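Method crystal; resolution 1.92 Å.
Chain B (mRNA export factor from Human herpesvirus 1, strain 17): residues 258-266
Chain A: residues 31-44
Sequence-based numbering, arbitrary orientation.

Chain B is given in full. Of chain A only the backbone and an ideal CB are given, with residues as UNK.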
# COMPACT_ATOMS: atom_id res chain seq x y z
N ILE B 258 4.35 -5.98 11.79
CA ILE B 258 4.99 -5.44 10.60
C ILE B 258 6.30 -6.21 10.35
O ILE B 258 6.60 -6.59 9.22
CB ILE B 258 5.24 -3.93 10.74
CG1 ILE B 258 3.91 -3.17 10.72
CG2 ILE B 258 6.15 -3.41 9.61
CD1 ILE B 258 4.02 -1.71 11.09
N VAL B 259 7.06 -6.42 11.42
CA VAL B 259 8.32 -7.15 11.34
C VAL B 259 8.07 -8.64 11.08
O VAL B 259 8.83 -9.28 10.36
CB VAL B 259 9.15 -6.95 12.64
CG1 VAL B 259 10.42 -7.80 12.62
CG2 VAL B 259 9.50 -5.48 12.82
N ALA B 260 7.01 -9.19 11.67
CA ALA B 260 6.67 -10.61 11.51
C ALA B 260 5.26 -10.77 10.94
O ALA B 260 4.30 -10.93 11.70
CB ALA B 260 6.79 -11.33 12.84
N PRO B 261 5.13 -10.75 9.60
CA PRO B 261 3.81 -10.65 8.96
C PRO B 261 2.93 -11.92 8.81
O PRO B 261 1.79 -11.76 8.38
CB PRO B 261 4.15 -10.12 7.56
CG PRO B 261 5.54 -10.56 7.31
CD PRO B 261 6.23 -10.57 8.63
N PRO B 262 3.43 -13.13 9.11
CA PRO B 262 2.52 -14.27 8.90
C PRO B 262 1.17 -14.12 9.60
O PRO B 262 1.11 -13.71 10.76
CB PRO B 262 3.31 -15.45 9.47
CG PRO B 262 4.73 -15.07 9.27
CD PRO B 262 4.78 -13.59 9.51
N TYR B 263 0.09 -14.46 8.89
CA TYR B 263 -1.27 -14.29 9.40
C TYR B 263 -1.52 -15.09 10.66
O TYR B 263 -1.10 -16.24 10.78
CB TYR B 263 -2.29 -14.69 8.32
CG TYR B 263 -3.73 -14.61 8.77
CD1 TYR B 263 -4.44 -13.42 8.69
CD2 TYR B 263 -4.39 -15.73 9.26
CE1 TYR B 263 -5.77 -13.34 9.10
CE2 TYR B 263 -5.71 -15.67 9.67
CZ TYR B 263 -6.40 -14.47 9.59
OH TYR B 263 -7.71 -14.40 10.00
N VAL B 264 -2.22 -14.48 11.61
CA VAL B 264 -2.60 -15.14 12.85
C VAL B 264 -4.09 -14.97 13.10
O VAL B 264 -4.79 -15.94 13.40
CB VAL B 264 -1.78 -14.59 14.04
CG1 VAL B 264 -2.26 -15.19 15.36
CG2 VAL B 264 -0.30 -14.88 13.84
N HIS B 265 -4.58 -13.74 12.95
CA HIS B 265 -5.97 -13.41 13.25
C HIS B 265 -6.34 -12.08 12.59
O HIS B 265 -5.46 -11.25 12.35
CB HIS B 265 -6.16 -13.33 14.77
CG HIS B 265 -7.54 -12.92 15.20
ND1 HIS B 265 -8.48 -13.82 15.64
CD2 HIS B 265 -8.13 -11.70 15.27
CE1 HIS B 265 -9.59 -13.18 15.95
NE2 HIS B 265 -9.40 -11.89 15.74
N GLY B 266 -7.62 -11.88 12.28
CA GLY B 266 -8.09 -10.59 11.81
C GLY B 266 -9.07 -10.61 10.65
O GLY B 266 -9.71 -9.60 10.37
N UNK A 31 16.48 -8.78 16.87
CA UNK A 31 15.36 -7.85 16.82
C UNK A 31 14.13 -8.53 16.23
O UNK A 31 13.01 -8.31 16.70
CB UNK A 31 15.73 -6.61 16.00
N UNK A 32 14.33 -9.35 15.20
CA UNK A 32 13.22 -10.11 14.64
C UNK A 32 12.68 -11.09 15.67
O UNK A 32 11.48 -11.34 15.73
CB UNK A 32 13.66 -10.85 13.37
N UNK A 33 13.58 -11.67 16.47
CA UNK A 33 13.18 -12.64 17.47
C UNK A 33 12.21 -12.06 18.48
O UNK A 33 11.27 -12.74 18.91
CB UNK A 33 14.41 -13.19 18.19
N UNK A 34 12.43 -10.81 18.86
CA UNK A 34 11.57 -10.16 19.84
C UNK A 34 10.17 -9.93 19.27
O UNK A 34 9.18 -10.14 19.96
CB UNK A 34 12.18 -8.83 20.29
N UNK A 35 10.10 -9.51 18.01
CA UNK A 35 8.80 -9.30 17.36
C UNK A 35 8.08 -10.63 17.13
O UNK A 35 6.86 -10.71 17.27
CB UNK A 35 8.98 -8.57 16.03
N UNK A 36 8.84 -11.66 16.77
CA UNK A 36 8.28 -13.00 16.60
C UNK A 36 7.68 -13.50 17.91
O UNK A 36 6.64 -14.16 17.91
CB UNK A 36 9.35 -13.97 16.10
N UNK A 37 8.34 -13.20 19.02
CA UNK A 37 7.87 -13.63 20.33
C UNK A 37 6.52 -12.99 20.66
O UNK A 37 5.64 -13.64 21.21
CB UNK A 37 8.90 -13.28 21.41
N UNK A 38 6.37 -11.72 20.31
CA UNK A 38 5.12 -11.00 20.54
C UNK A 38 3.98 -11.66 19.77
O UNK A 38 2.86 -11.77 20.28
CB UNK A 38 5.26 -9.53 20.13
N UNK A 39 4.26 -12.11 18.55
CA UNK A 39 3.24 -12.70 17.68
C UNK A 39 2.88 -14.13 18.06
O UNK A 39 1.98 -14.72 17.46
CB UNK A 39 3.72 -12.67 16.23
N UNK A 40 3.57 -14.69 19.04
CA UNK A 40 3.30 -16.06 19.46
C UNK A 40 1.95 -16.18 20.15
O UNK A 40 1.15 -17.06 19.82
CB UNK A 40 4.41 -16.56 20.39
N UNK A 41 1.69 -15.28 21.10
CA UNK A 41 0.45 -15.31 21.88
C UNK A 41 -0.08 -13.89 22.09
O UNK A 41 -0.12 -13.40 23.21
CB UNK A 41 0.68 -16.00 23.23
N UNK A 42 -0.50 -13.24 20.99
CA UNK A 42 -0.87 -11.82 21.01
C UNK A 42 -2.08 -11.50 21.87
O UNK A 42 -2.19 -10.39 22.38
CB UNK A 42 -1.14 -11.34 19.58
N UNK A 43 -2.98 -12.47 22.04
CA UNK A 43 -4.17 -12.25 22.87
C UNK A 43 -3.86 -12.39 24.36
O UNK A 43 -4.68 -12.05 25.20
CB UNK A 43 -5.27 -13.23 22.48
N UNK A 44 -2.67 -12.89 24.67
CA UNK A 44 -2.19 -12.94 26.04
C UNK A 44 -3.08 -13.71 26.99
O UNK A 44 -3.10 -13.43 28.19
CB UNK A 44 -2.02 -11.51 26.57

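Position 31 lies in a helix, with CA-to-CB sideways and no atom of chain B within 5.5 Å of the ideal CB. Chain B sets no preference; the residue is S31(A), chi1 p, its OG hydrogen-bonded elsewhere in the structure.

At position 32 CA-to-CB again runs sideways, but the ideal CB is 4.5 Å from V259(B) CG1, and beyond it lie the carbonyl of V259(B) and the methyl of A260(B). A long apolar chain, aliphatic or aromatic, could reach back over them. F32(A) does so with chi1 t: its CD1 is 3.9 Å from V259(B) CG1 and its CE1 4.1 Å from A260(B) CB, while V259(B) O approaches the ring edge, 3.8 Å from CE1.

Positions 33 and 34 are helical and free of chain B near their CB, so many residues would fit. They are G33(A) and R34(A), the latter anchored elsewhere in the structure.

Position 35 points toward chain B, and room is short: the ideal CB is 3.8 Å from V259(B) CB and 4.8 Å from A260(B) CB. Small side chains such as alanine, serine or cysteine suit best. S35(A), chi1 m, puts OG 3.6 Å from V259(B) CB, a packing contact; the hydroxyl's hydrogen bond is made elsewhere.

Position 36 is sideways, its ideal CB 4.9 Å from A260(B) CB. Small residues serve, and larger ones could be directed outward. With A36(A), the backbone itself supplies the closest contact, CA lying 4.4 Å from A260(B) CB.

Positions 37 and 38 are out of reach of chain B and little constrained; they hold Q37(A) and V38(A).

Position 39 points toward an apolar patch, its ideal CB 4.8 Å from A260(B) CB and 5.2 Å from V264(B) CG2. Leucine, isoleucine or methionine could fill this space. M39(A), chi1 and chi2 both m, sets CG 4.1 Å from A260(B) CB and 3.9 Å from A260(B) O.

Positions 40 and 41 point away, leaving polar residues acceptable: H40(A) and D41(A).

Position 42, at phi/psi -64/-28, is the second residue of a type I turn, where proline is readily accepted. CA-to-CB points toward chain B, and P42(A) CG meets V264(B) CG1 at 4.4 Å.

Position 43 also points toward chain B, but only a long side chain could reach the imidazole of H265(B). An aromatic is attractive, and F43(A), chi1 m, presents its edge to that ring's face: CZ is 3.7 Å from H265(B) CD2, with planes at 80°.

Position 44 has phi 58°, favouring glycine, with asparagine possible. G44(A) closes the turn, its N bonding D41(A) O at 3.0 Å.

Chain A (31-44) SFGRSAQVMHDPFG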
# COMPACT_ATOMS: atom_id res chain seq x y z
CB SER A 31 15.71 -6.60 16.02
OG SER A 31 15.93 -6.91 14.66
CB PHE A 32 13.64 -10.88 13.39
CG PHE A 32 12.60 -11.87 12.93
CD1 PHE A 32 11.58 -11.47 12.08
CD2 PHE A 32 12.62 -13.18 13.38
CE1 PHE A 32 10.61 -12.36 11.66
CE2 PHE A 32 11.65 -14.08 12.97
CZ PHE A 32 10.64 -13.67 12.11
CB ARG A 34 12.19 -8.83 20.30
CG ARG A 34 13.33 -9.00 21.31
CD ARG A 34 13.87 -7.66 21.78
NE ARG A 34 14.73 -7.03 20.78
CZ ARG A 34 16.05 -7.19 20.71
NH1 ARG A 34 16.69 -7.96 21.58
NH2 ARG A 34 16.74 -6.56 19.77
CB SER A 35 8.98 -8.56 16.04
OG SER A 35 9.22 -7.18 16.27
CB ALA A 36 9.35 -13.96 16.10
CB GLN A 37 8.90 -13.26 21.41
CG GLN A 37 8.53 -13.71 22.82
CD GLN A 37 8.47 -15.23 22.95
OE1 GLN A 37 9.42 -15.93 22.59
NE2 GLN A 37 7.35 -15.73 23.46
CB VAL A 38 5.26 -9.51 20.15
CG1 VAL A 38 3.93 -8.78 20.26
CG2 VAL A 38 6.31 -8.82 21.03
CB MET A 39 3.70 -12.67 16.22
CG MET A 39 3.68 -11.30 15.58
SD MET A 39 2.04 -10.55 15.61
CE MET A 39 2.41 -9.03 16.45
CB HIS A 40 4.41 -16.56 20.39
CG HIS A 40 4.27 -18.00 20.78
ND1 HIS A 40 4.48 -19.03 19.89
CD2 HIS A 40 3.94 -18.58 21.96
CE1 HIS A 40 4.28 -20.19 20.50
NE2 HIS A 40 3.96 -19.94 21.76
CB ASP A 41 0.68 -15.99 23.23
CG ASP A 41 -0.61 -16.20 24.00
OD1 ASP A 41 -1.66 -16.40 23.35
OD2 ASP A 41 -0.57 -16.17 25.25
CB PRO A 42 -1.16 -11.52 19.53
CG PRO A 42 -1.56 -12.83 18.96
CD PRO A 42 -0.75 -13.86 19.68
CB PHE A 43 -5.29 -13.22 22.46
CG PHE A 43 -6.02 -12.80 21.22
CD1 PHE A 43 -7.04 -11.86 21.28
CD2 PHE A 43 -5.69 -13.34 19.99
CE1 PHE A 43 -7.71 -11.47 20.14
CE2 PHE A 43 -6.36 -12.96 18.84
CZ PHE A 43 -7.37 -12.02 18.92
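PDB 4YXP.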